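Local coordinates for protein split-Soret cytochrome c (Desulfovibrio desulfuricans, PDB 1H21) that carries two haems c and an iron–sulfur cluster, probably [2Fe-2S], per subunit of an electron-transport homodimer that may take part in sulfate reduction, at residues Q31-G36 / R173-A178; F17-H22 / S97-R102; K153-N158 / K165-R170. All blocks are in the same frame, centred on the assembly; numbering follows the deposited sequence.

Contact 1 (Q31-G36 / R173-A178); sequences QVAYDG and RLTADA
Ala-33 opens the contact by pointing its CB toward helix 165-192. There the methyl lies 3.9 Å from Thr-175 CG2 and 4.1 Å from the CA of Ala-176, so part of its neighbour is bare backbone. The same threonine methyl also touches the Ala-33 carbonyl oxygen, Thr-175 CG2 lying 3.7 Å from Ala-33 O. Thr-175 can offer this branch because its OG1 is turned beside its own backbone N (chi1 -63°) and bonds back to the O of Cys-171, one helical turn earlier; the polar branch is thereby satisfied inside its helix and the apolar one faces the partner. Thr-175 also touches Cys-44, which, like Cys-171, is an inferred ligand of the iron–sulfur cluster, so the pairing lies beside the probable cluster site. With an alanine CB and a threonine methyl meeting here, the segments come close: their axes approach to 7.5 Å and run antiparallel, with 148° between their directions. They belong to helices 26-38 and 165-192, in a fold of helices and loops without strands, and the residues that touch are all buried. One residue further along, Tyr-34 touches with both its root and its ring. At the root, CB meets Ala-176 CB at 4.1 Å. The ring, with CG anti to the backbone N (chi1 175°), then runs side by side with Arg-173 in the same direction, and the tyrosine edge meets the aliphatic part of the arginine, CE1 lying 3.9 Å from Arg-173 CG. The two polar ends converge on one acceptor: Glu-169 OE2 takes a hydrogen bond from Tyr-34 OH and a salt bridge from Arg-173 NE.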
loop_
_atom_site.group_PDB
_atom_site.type_symbol
_atom_site.label_atom_id
_atom_site.label_comp_id
_atom_site.label_asym_id
_atom_site.label_seq_id
_atom_site.Cartn_x
_atom_site.Cartn_y
_atom_site.Cartn_z
ATOM N N GLN A 31 5.299 -7.720 20.339
ATOM C CA GLN A 31 6.659 -7.531 20.807
ATOM C C GLN A 31 7.716 -7.549 19.704
ATOM O O GLN A 31 8.501 -6.601 19.551
ATOM C CB GLN A 31 6.929 -8.626 21.808
ATOM C CG GLN A 31 8.319 -8.654 22.294
ATOM C CD GLN A 31 8.516 -7.817 23.504
ATOM O OE1 GLN A 31 7.579 -7.510 24.252
ATOM N NE2 GLN A 31 9.752 -7.470 23.740
ATOM N N VAL A 32 7.758 -8.650 18.960
ATOM C CA VAL A 32 8.720 -8.804 17.864
ATOM C C VAL A 32 8.514 -7.724 16.775
ATOM O O VAL A 32 9.485 -7.231 16.193
ATOM C CB VAL A 32 8.629 -10.228 17.255
ATOM C CG1 VAL A 32 9.666 -10.407 16.153
ATOM C CG2 VAL A 32 8.830 -11.258 18.346
ATOM N N ALA A 33 7.250 -7.365 16.521
ATOM C CA ALA A 33 6.899 -6.331 15.537
ATOM C C ALA A 33 7.531 -5.026 15.962
ATOM O O ALA A 33 8.173 -4.360 15.149
ATOM C CB ALA A 33 5.374 -6.164 15.419
ATOM N N TYR A 34 7.366 -4.678 17.240
ATOM C CA TYR A 34 7.944 -3.450 17.787
ATOM C C TYR A 34 9.473 -3.470 17.629
ATOM O O TYR A 34 10.084 -2.467 17.237
ATOM C CB TYR A 34 7.549 -3.289 19.258
ATOM C CG TYR A 34 8.192 -2.104 19.967
ATOM C CD1 TYR A 34 7.553 -0.870 20.038
ATOM C CD2 TYR A 34 9.458 -2.214 20.546
ATOM C CE1 TYR A 34 8.159 0.224 20.660
ATOM C CE2 TYR A 34 10.066 -1.136 21.157
ATOM C CZ TYR A 34 9.415 0.081 21.209
ATOM O OH TYR A 34 10.050 1.157 21.778
ATOM N N ASP A 35 10.086 -4.617 17.905
ATOM C CA ASP A 35 11.542 -4.757 17.780
ATOM C C ASP A 35 11.957 -4.700 16.312
ATOM O O ASP A 35 12.923 -4.024 15.933
ATOM C CB ASP A 35 12.017 -6.086 18.398
ATOM C CG ASP A 35 11.863 -6.122 19.921
ATOM O OD1 ASP A 35 11.594 -5.064 20.544
ATOM O OD2 ASP A 35 12.016 -7.223 20.506
ATOM N N GLY A 36 11.191 -5.397 15.486
ATOM C CA GLY A 36 11.467 -5.437 14.067
ATOM C C GLY A 36 11.456 -4.057 13.455
ATOM O O GLY A 36 12.297 -3.759 12.604
ATOM N N ARG A 173 5.111 1.642 18.067
ATOM C CA ARG A 173 4.132 0.980 18.915
ATOM C C ARG A 173 2.919 0.571 18.101
ATOM O O ARG A 173 2.353 -0.498 18.330
ATOM C CB ARG A 173 3.722 1.890 20.075
ATOM C CG ARG A 173 4.918 2.316 20.941
ATOM C CD ARG A 173 4.541 3.226 22.117
ATOM N NE ARG A 173 5.739 3.754 22.786
ATOM C CZ ARG A 173 5.774 4.248 24.026
ATOM N NH1 ARG A 173 4.666 4.291 24.764
ATOM N NH2 ARG A 173 6.922 4.723 24.514
ATOM N N LEU A 174 2.537 1.402 17.133
ATOM C CA LEU A 174 1.395 1.093 16.284
ATOM C C LEU A 174 1.683 -0.183 15.518
ATOM O O LEU A 174 0.790 -1.006 15.310
ATOM C CB LEU A 174 1.110 2.221 15.303
ATOM C CG LEU A 174 0.533 3.527 15.858
ATOM C CD1 LEU A 174 0.254 4.463 14.685
ATOM C CD2 LEU A 174 -0.737 3.262 16.638
ATOM N N THR A 175 2.936 -0.362 15.121
ATOM C CA THR A 175 3.322 -1.582 14.414
ATOM C C THR A 175 2.943 -2.816 15.263
ATOM O O THR A 175 2.401 -3.799 14.751
ATOM C CB THR A 175 4.830 -1.596 14.109
ATOM O OG1 THR A 175 5.145 -0.506 13.239
ATOM C CG2 THR A 175 5.210 -2.862 13.421
ATOM N N ALA A 176 3.154 -2.694 16.575
ATOM C CA ALA A 176 2.872 -3.740 17.555
ATOM C C ALA A 176 1.391 -3.976 17.703
ATOM O O ALA A 176 0.946 -5.112 17.647
ATOM C CB ALA A 176 3.460 -3.364 18.872
ATOM N N ASP A 177 0.626 -2.905 17.863
ATOM C CA ASP A 177 -0.818 -3.032 17.986
ATOM C C ASP A 177 -1.425 -3.716 16.761
ATOM O O ASP A 177 -2.372 -4.496 16.884
ATOM C CB ASP A 177 -1.478 -1.656 18.121
ATOM C CG ASP A 177 -1.115 -0.935 19.407
ATOM O OD1 ASP A 177 -1.049 -1.564 20.489
ATOM O OD2 ASP A 177 -0.939 0.298 19.353
ATOM N N ALA A 178 -0.919 -3.372 15.577
ATOM C CA ALA A 178 -1.425 -3.944 14.328
ATOM C C ALA A 178 -1.014 -5.405 14.208
ATOM O O ALA A 178 -1.779 -6.239 13.707
ATOM C CB ALA A 178 -0.912 -3.157 13.158
#

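Contact 2 (F17-H22 / S97-R102); sequences FGWKPH and SLFWGR
The ring of Phe-17 has backbone on one face and at its edge. Over that face lie Trp-100 O and the CA of Gly-101, the latter in a CH-pi contact 3.6 Å from the ring centroid and 15° off the normal; having no side chain, the glycine can come this close. In the plane of the same ring Ser-97 O meets the edge, 3.0 Å from CD2. Phe-99 is sandwiched differently: Pro-21 CB lies over one face, Leu-98 CB over the centre of the opposite one, and Trp-19 O meets the edge, 3.5 Å from Phe-99 CD2. With CG anti to the carbonyl carbon (chi1 -73°), the Trp-19 indole runs alongside Leu-98, its CZ3 3.6 Å from Leu-98 CD1, and Pro-21 CB also reaches Trp-100 CH2 at 3.8 Å. Polar links are few. Trp-19 N gives a weak hydrogen bond to Leu-98 O at 3.4 Å, and a water accepts from Phe-17 N and donates to Ser-97 O. An irregular segment thus packs its Phe-17, Trp-19 and Pro-21 against the weakly bonded end of helix 87-99 and the turn after it, then leads toward helix 26-38. Val-53 and Met-56 of helix 44-60 back Leu-98 and Phe-99, Val-105 and Met-108 of helix 102-118 touch Trp-100, and Arg-102 forms a salt bridge with Glu-73 of the second subunit.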
loop_
_atom_site.group_PDB
_atom_site.type_symbol
_atom_site.label_atom_id
_atom_site.label_comp_id
_atom_site.label_asym_id
_atom_site.label_seq_id
_atom_site.Cartn_x
_atom_site.Cartn_y
_atom_site.Cartn_z
ATOM N N PHE A 17 -1.465 -19.638 -2.288
ATOM C CA PHE A 17 -2.088 -19.743 -0.959
ATOM C C PHE A 17 -1.882 -21.141 -0.363
ATOM O O PHE A 17 -2.665 -21.593 0.461
ATOM C CB PHE A 17 -3.593 -19.414 -1.044
ATOM C CG PHE A 17 -3.920 -18.268 -1.992
ATOM C CD1 PHE A 17 -4.889 -18.418 -2.979
ATOM C CD2 PHE A 17 -3.218 -17.069 -1.942
ATOM C CE1 PHE A 17 -5.150 -17.393 -3.907
ATOM C CE2 PHE A 17 -3.480 -16.053 -2.869
ATOM C CZ PHE A 17 -4.451 -16.225 -3.854
ATOM N N GLY A 18 -0.792 -21.795 -0.747
ATOM C CA GLY A 18 -0.529 -23.134 -0.264
ATOM C C GLY A 18 0.291 -23.307 1.006
ATOM O O GLY A 18 0.671 -24.422 1.332
ATOM N N TRP A 19 0.621 -22.229 1.700
ATOM C CA TRP A 19 1.380 -22.354 2.935
ATOM C C TRP A 19 0.430 -22.832 4.054
ATOM O O TRP A 19 -0.793 -22.589 3.991
ATOM C CB TRP A 19 1.987 -21.002 3.304
ATOM C CG TRP A 19 3.157 -20.571 2.448
ATOM C CD1 TRP A 19 3.559 -21.125 1.257
ATOM C CD2 TRP A 19 4.150 -19.581 2.787
ATOM N NE1 TRP A 19 4.757 -20.560 0.855
ATOM C CE2 TRP A 19 5.141 -19.616 1.776
ATOM C CE3 TRP A 19 4.305 -18.684 3.853
ATOM C CZ2 TRP A 19 6.276 -18.788 1.804
ATOM C CZ3 TRP A 19 5.437 -17.857 3.879
ATOM C CH2 TRP A 19 6.405 -17.920 2.862
ATOM N N LYS A 20 0.983 -23.505 5.064
ATOM C CA LYS A 20 0.197 -23.994 6.200
ATOM C C LYS A 20 0.166 -22.944 7.315
ATOM O O LYS A 20 1.209 -22.536 7.828
ATOM C CB LYS A 20 0.760 -25.333 6.719
ATOM C CG LYS A 20 0.190 -25.816 8.068
ATOM C CD LYS A 20 0.151 -27.345 8.163
ATOM C CE LYS A 20 -0.925 -27.897 7.220
ATOM N NZ LYS A 20 -1.242 -29.350 7.402
ATOM N N PRO A 21 -1.027 -22.431 7.642
ATOM C CA PRO A 21 -1.087 -21.427 8.710
ATOM C C PRO A 21 -0.806 -22.080 10.065
ATOM O O PRO A 21 -1.014 -23.280 10.230
ATOM C CB PRO A 21 -2.523 -20.909 8.607
ATOM C CG PRO A 21 -3.277 -22.105 8.070
ATOM C CD PRO A 21 -2.348 -22.639 7.024
ATOM N N HIS A 22 -0.254 -21.314 10.998
ATOM C CA HIS A 22 0.047 -21.819 12.329
ATOM C C HIS A 22 -0.483 -20.769 13.290
ATOM O O HIS A 22 -0.378 -19.591 12.996
ATOM C CB HIS A 22 1.563 -21.933 12.539
ATOM C CG HIS A 22 2.238 -22.943 11.662
ATOM N ND1 HIS A 22 2.231 -24.297 11.935
ATOM C CD2 HIS A 22 2.976 -22.797 10.538
ATOM C CE1 HIS A 22 2.932 -24.934 11.017
ATOM N NE2 HIS A 22 3.397 -24.045 10.158
ATOM N N SER A 97 -2.406 -13.386 2.586
ATOM C CA SER A 97 -2.408 -13.883 1.226
ATOM C C SER A 97 -1.436 -15.013 0.965
ATOM O O SER A 97 -1.408 -15.571 -0.138
ATOM C CB SER A 97 -2.289 -12.751 0.221
ATOM O OG SER A 97 -3.515 -12.014 0.204
ATOM N N LEU A 98 -0.682 -15.383 2.004
ATOM C CA LEU A 98 0.250 -16.500 1.926
ATOM C C LEU A 98 -0.495 -17.813 2.204
ATOM O O LEU A 98 -0.046 -18.906 1.816
ATOM C CB LEU A 98 1.351 -16.335 2.958
ATOM C CG LEU A 98 2.277 -15.166 2.653
ATOM C CD1 LEU A 98 3.249 -14.992 3.803
ATOM C CD2 LEU A 98 3.029 -15.387 1.316
ATOM N N PHE A 99 -1.660 -17.676 2.833
ATOM C CA PHE A 99 -2.466 -18.812 3.214
ATOM C C PHE A 99 -3.855 -18.880 2.569
ATOM O O PHE A 99 -4.327 -19.973 2.217
ATOM C CB PHE A 99 -2.599 -18.838 4.737
ATOM C CG PHE A 99 -1.318 -18.534 5.466
ATOM C CD1 PHE A 99 -1.108 -17.278 6.029
ATOM C CD2 PHE A 99 -0.310 -19.489 5.566
ATOM C CE1 PHE A 99 0.101 -16.969 6.685
ATOM C CE2 PHE A 99 0.901 -19.197 6.215
ATOM C CZ PHE A 99 1.106 -17.928 6.778
ATOM N N TRP A 100 -4.509 -17.732 2.397
ATOM C CA TRP A 100 -5.857 -17.717 1.829
ATOM C C TRP A 100 -6.007 -16.817 0.615
ATOM O O TRP A 100 -5.231 -15.901 0.414
ATOM C CB TRP A 100 -6.860 -17.272 2.894
ATOM C CG TRP A 100 -6.842 -18.120 4.103
ATOM C CD1 TRP A 100 -7.467 -19.320 4.257
ATOM C CD2 TRP A 100 -6.122 -17.879 5.332
ATOM N NE1 TRP A 100 -7.176 -19.851 5.489
ATOM C CE2 TRP A 100 -6.353 -18.994 6.174
ATOM C CE3 TRP A 100 -5.298 -16.842 5.794
ATOM C CZ2 TRP A 100 -5.789 -19.106 7.469
ATOM C CZ3 TRP A 100 -4.733 -16.950 7.079
ATOM C CH2 TRP A 100 -4.984 -18.083 7.898
ATOM N N GLY A 101 -7.037 -17.061 -0.175
ATOM C CA GLY A 101 -7.260 -16.238 -1.341
ATOM C C GLY A 101 -8.245 -15.108 -1.114
ATOM O O GLY A 101 -8.911 -15.022 -0.081
ATOM N N ARG A 102 -8.306 -14.237 -2.103
ATOM C CA ARG A 102 -9.180 -13.070 -2.195
ATOM C C ARG A 102 -10.514 -13.158 -1.434
ATOM O O ARG A 102 -10.691 -12.448 -0.447
ATOM C CB ARG A 102 -9.414 -12.833 -3.684
ATOM C CG ARG A 102 -10.114 -11.620 -4.112
ATOM C CD ARG A 102 -9.743 -11.331 -5.564
ATOM N NE ARG A 102 -10.538 -12.015 -6.589
ATOM C CZ ARG A 102 -10.039 -12.877 -7.487
ATOM N NH1 ARG A 102 -8.753 -13.182 -7.473
ATOM N NH2 ARG A 102 -10.807 -13.389 -8.452
HETATM O O HOH W 1 0.056 -17.302 -2.080
#

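Contact 3 (K153-N158 / K165-R170); sequences KWCYEN and KQRSER. With HEC (heme c), chain H.
Arg-170 lies over one face of the Trp-154 indole, its guanidinium tilted 37° from the ring plane, so that a methylene and a charge share that face. CD sits over the six-membered ring, 3.5 Å from its centroid, and CZ makes a cation-pi contact 4.5 Å from that of the five-membered ring. The extended arginine, its CG anti to the backbone N (chi1 174°), slides past the tryptophan in the opposite direction. On the other face of the indole lies Asn-158 ND2, which also donates to Trp-154 O at 2.7 Å. The Arg-167 side chain crosses the indole at about a right angle, its CB 3.5 Å from Trp-154 CZ3. Outside partners fix both polar ends: Pro-138 O takes Trp-154 NE1, and Ser-150 OG pairs with Arg-170 NH2. Helix 147-158 also meets a haem, whose propionate carbon CBA lies over the Tyr-156 ring, 3.5 Å from Tyr-156 CG. The chemistry thus implies that a helix with the axial haem ligand His-148 and the inferred cluster ligand Cys-147 is joined to one with the inferred cluster ligand Cys-171 through an indole, whose electron-rich face would help to stabilise the buried positive charge of Arg-170.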
loop_
_atom_site.group_PDB
_atom_site.type_symbol
_atom_site.label_atom_id
_atom_site.label_comp_id
_atom_site.label_asym_id
_atom_site.label_seq_id
_atom_site.Cartn_x
_atom_site.Cartn_y
_atom_site.Cartn_z
ATOM N N LYS A 153 -2.541 14.218 11.357
ATOM C CA LYS A 153 -3.606 14.630 12.278
ATOM C C LYS A 153 -3.109 14.542 13.736
ATOM O O LYS A 153 -3.177 15.510 14.500
ATOM C CB LYS A 153 -4.818 13.727 12.067
ATOM C CG LYS A 153 -6.103 14.225 12.667
ATOM C CD LYS A 153 -7.186 13.213 12.436
ATOM C CE LYS A 153 -8.431 13.627 13.157
ATOM N NZ LYS A 153 -9.465 12.559 13.061
ATOM N N TRP A 154 -2.537 13.400 14.092
ATOM C CA TRP A 154 -2.012 13.194 15.439
ATOM C C TRP A 154 -0.947 14.243 15.830
ATOM O O TRP A 154 -1.003 14.801 16.926
ATOM C CB TRP A 154 -1.451 11.769 15.537
ATOM C CG TRP A 154 -0.867 11.377 16.868
ATOM C CD1 TRP A 154 -1.517 10.754 17.905
ATOM C CD2 TRP A 154 0.508 11.488 17.268
ATOM N NE1 TRP A 154 -0.628 10.463 18.910
ATOM C CE2 TRP A 154 0.620 10.900 18.547
ATOM C CE3 TRP A 154 1.659 12.020 16.658
ATOM C CZ2 TRP A 154 1.841 10.824 19.235
ATOM C CZ3 TRP A 154 2.870 11.945 17.337
ATOM C CH2 TRP A 154 2.953 11.350 18.616
ATOM N N CYS A 155 0.026 14.495 14.951
ATOM C CA CYS A 155 1.078 15.485 15.215
ATOM C C CYS A 155 0.469 16.882 15.384
ATOM O O CYS A 155 0.807 17.623 16.317
ATOM C CB CYS A 155 2.122 15.502 14.083
ATOM S SG CYS A 155 3.344 14.142 14.086
ATOM N N TYR A 156 -0.452 17.218 14.486
ATOM C CA TYR A 156 -1.160 18.496 14.502
ATOM C C TYR A 156 -1.882 18.692 15.815
ATOM O O TYR A 156 -1.678 19.699 16.501
ATOM C CB TYR A 156 -2.199 18.541 13.381
ATOM C CG TYR A 156 -3.069 19.778 13.401
ATOM C CD1 TYR A 156 -2.494 21.058 13.330
ATOM C CD2 TYR A 156 -4.462 19.682 13.457
ATOM C CE1 TYR A 156 -3.283 22.222 13.309
ATOM C CE2 TYR A 156 -5.268 20.839 13.433
ATOM C CZ TYR A 156 -4.661 22.106 13.356
ATOM O OH TYR A 156 -5.419 23.251 13.290
ATOM N N GLU A 157 -2.794 17.767 16.096
ATOM C CA GLU A 157 -3.593 17.775 17.306
ATOM C C GLU A 157 -2.768 17.798 18.595
ATOM O O GLU A 157 -3.146 18.466 19.555
ATOM C CB GLU A 157 -4.540 16.575 17.302
ATOM C CG GLU A 157 -5.657 16.708 16.273
ATOM C CD GLU A 157 -6.602 15.501 16.227
ATOM O OE1 GLU A 157 -6.251 14.418 16.767
ATOM O OE2 GLU A 157 -7.702 15.640 15.623
ATOM N N ASN A 158 -1.626 17.115 18.595
ATOM C CA ASN A 158 -0.756 17.054 19.777
ATOM C C ASN A 158 0.441 18.013 19.788
ATOM O O ASN A 158 1.268 17.957 20.698
ATOM C CB ASN A 158 -0.261 15.621 19.987
ATOM C CG ASN A 158 -1.392 14.662 20.324
ATOM O OD1 ASN A 158 -1.904 14.664 21.458
ATOM N ND2 ASN A 158 -1.808 13.851 19.345
ATOM N N LYS A 165 11.116 12.338 18.054
ATOM C CA LYS A 165 11.413 10.956 18.451
ATOM C C LYS A 165 10.119 10.300 18.898
ATOM O O LYS A 165 9.967 9.076 18.854
ATOM C CB LYS A 165 12.423 10.923 19.591
ATOM C CG LYS A 165 13.851 11.085 19.132
ATOM C CD LYS A 165 14.793 10.302 20.036
ATOM C CE LYS A 165 16.229 10.381 19.537
ATOM N NZ LYS A 165 17.095 9.366 20.201
ATOM N N GLN A 166 9.183 11.135 19.323
ATOM C CA GLN A 166 7.889 10.671 19.774
ATOM C C GLN A 166 7.068 10.045 18.682
ATOM O O GLN A 166 6.487 8.994 18.886
ATOM C CB GLN A 166 7.091 11.825 20.375
ATOM C CG GLN A 166 7.434 12.204 21.794
ATOM C CD GLN A 166 7.196 13.655 22.006
ATOM O OE1 GLN A 166 7.942 14.489 21.477
ATOM N NE2 GLN A 166 6.120 13.992 22.706
ATOM N N ARG A 167 7.003 10.681 17.521
ATOM C CA ARG A 167 6.174 10.110 16.478
ATOM C C ARG A 167 6.785 8.848 15.884
ATOM O O ARG A 167 6.060 7.965 15.407
ATOM C CB ARG A 167 5.718 11.158 15.444
ATOM C CG ARG A 167 6.593 11.344 14.257
ATOM C CD ARG A 167 6.205 10.453 13.080
ATOM N NE ARG A 167 7.434 10.013 12.422
ATOM C CZ ARG A 167 7.641 8.793 11.938
ATOM N NH1 ARG A 167 6.682 7.869 12.000
ATOM N NH2 ARG A 167 8.853 8.457 11.528
ATOM N N SER A 168 8.109 8.732 15.933
ATOM C CA SER A 168 8.742 7.524 15.439
ATOM C C SER A 168 8.546 6.438 16.516
ATOM O O SER A 168 8.502 5.253 16.208
ATOM C CB SER A 168 10.218 7.752 15.137
ATOM O OG SER A 168 10.985 7.839 16.317
ATOM N N GLU A 169 8.426 6.855 17.779
ATOM C CA GLU A 169 8.177 5.917 18.868
ATOM C C GLU A 169 6.734 5.466 18.672
ATOM O O GLU A 169 6.429 4.279 18.726
ATOM C CB GLU A 169 8.333 6.610 20.227
ATOM C CG GLU A 169 8.023 5.727 21.445
ATOM C CD GLU A 169 8.975 4.542 21.617
ATOM O OE1 GLU A 169 10.194 4.699 21.425
ATOM O OE2 GLU A 169 8.495 3.447 21.985
ATOM N N ARG A 170 5.855 6.420 18.390
ATOM C CA ARG A 170 4.443 6.138 18.155
ATOM C C ARG A 170 4.243 5.133 17.024
ATOM O O ARG A 170 3.511 4.155 17.195
ATOM C CB ARG A 170 3.678 7.418 17.803
ATOM C CG ARG A 170 2.217 7.185 17.406
ATOM C CD ARG A 170 1.750 8.275 16.469
ATOM N NE ARG A 170 0.373 8.124 16.002
ATOM C CZ ARG A 170 0.046 7.872 14.735
ATOM N NH1 ARG A 170 0.998 7.726 13.809
ATOM N NH2 ARG A 170 -1.234 7.811 14.380
HETATM FE FE HEC H . -3.101 16.381 4.052
HETATM C CHA HEC H . -4.200 16.371 7.213
HETATM C CHB HEC H . -0.769 18.806 4.844
HETATM C CHC HEC H . -1.592 15.907 1.041
HETATM C CHD HEC H . -5.789 14.649 3.005
HETATM N NA HEC H . -2.672 17.398 5.688
HETATM C C1A HEC H . -3.121 17.140 6.959
HETATM C C2A HEC H . -2.400 17.885 7.976
HETATM C C3A HEC H . -1.512 18.709 7.276
HETATM C C4A HEC H . -1.694 18.391 5.849
HETATM C CMA HEC H . -0.473 19.682 7.837
HETATM C CAA HEC H . -2.616 17.828 9.500
HETATM C CBA HEC H . -3.612 18.859 10.033
HETATM C CGA HEC H . -5.070 18.419 9.997
HETATM O O1A HEC H . -5.927 19.169 9.484
HETATM O O2A HEC H . -5.368 17.335 10.527
HETATM N NB HEC H . -1.537 17.239 3.107
HETATM C C1B HEC H . -0.700 18.256 3.560
HETATM C C2B HEC H . 0.402 18.522 2.610
HETATM C C3B HEC H . 0.230 17.592 1.597
HETATM C C4B HEC H . -0.996 16.851 1.897
HETATM C CMB HEC H . 1.485 19.628 2.691
HETATM C CAB HEC H . 1.064 17.412 0.480
HETATM C CBB HEC H . 2.479 17.089 0.651
HETATM N NC HEC H . -3.585 15.361 2.423
HETATM C C1C HEC H . -2.807 15.223 1.279
HETATM C C2C HEC H . -3.473 14.338 0.338
HETATM C C3C HEC H . -4.697 13.931 0.883
HETATM C C4C HEC H . -4.733 14.632 2.155
HETATM C CMC HEC H . -2.926 14.021 -1.073
HETATM C CAC HEC H . -5.730 13.195 0.243
HETATM C CBC HEC H . -5.649 11.784 -0.215
HETATM N ND HEC H . -4.688 15.790 4.923
HETATM C C1D HEC H . -5.773 15.193 4.320
HETATM C C2D HEC H . -6.762 14.857 5.316
HETATM C C3D HEC H . -6.306 15.219 6.524
HETATM C C4D HEC H . -4.992 15.797 6.263
HETATM C CMD HEC H . -8.068 14.161 5.045
HETATM C CAD HEC H . -7.054 15.053 7.858
HETATM C CBD HEC H . -7.862 16.291 8.217
HETATM C CGD HEC H . -8.577 16.155 9.556
HETATM O O1D HEC H . -7.913 16.268 10.620
HETATM O O2D HEC H . -9.811 15.919 9.534
#

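The three contacts span a subunit of helices and loops without strands. Contacts 1 and 3 share helix 165-192, with centres 16 Å apart, and they touch through Glu-169 of contact 3; that helix thus pairs with helix 26-38 at one level and helix 147-158 at another. Contact 2, at the end of helix 87-99, lies 22 Å from contact 1 and 35 Å from contact 3, centre to centre, across the middle of the chain from the latter. In sequence, contacts 1 and 2 interleave, while both segments of contact 3 fall between those of contact 1. Contact 1 joins helix 26-38 to a helix holding an inferred cluster ligand, contact 2 the preceding loop to helix 87-99, and all three reach the second subunit.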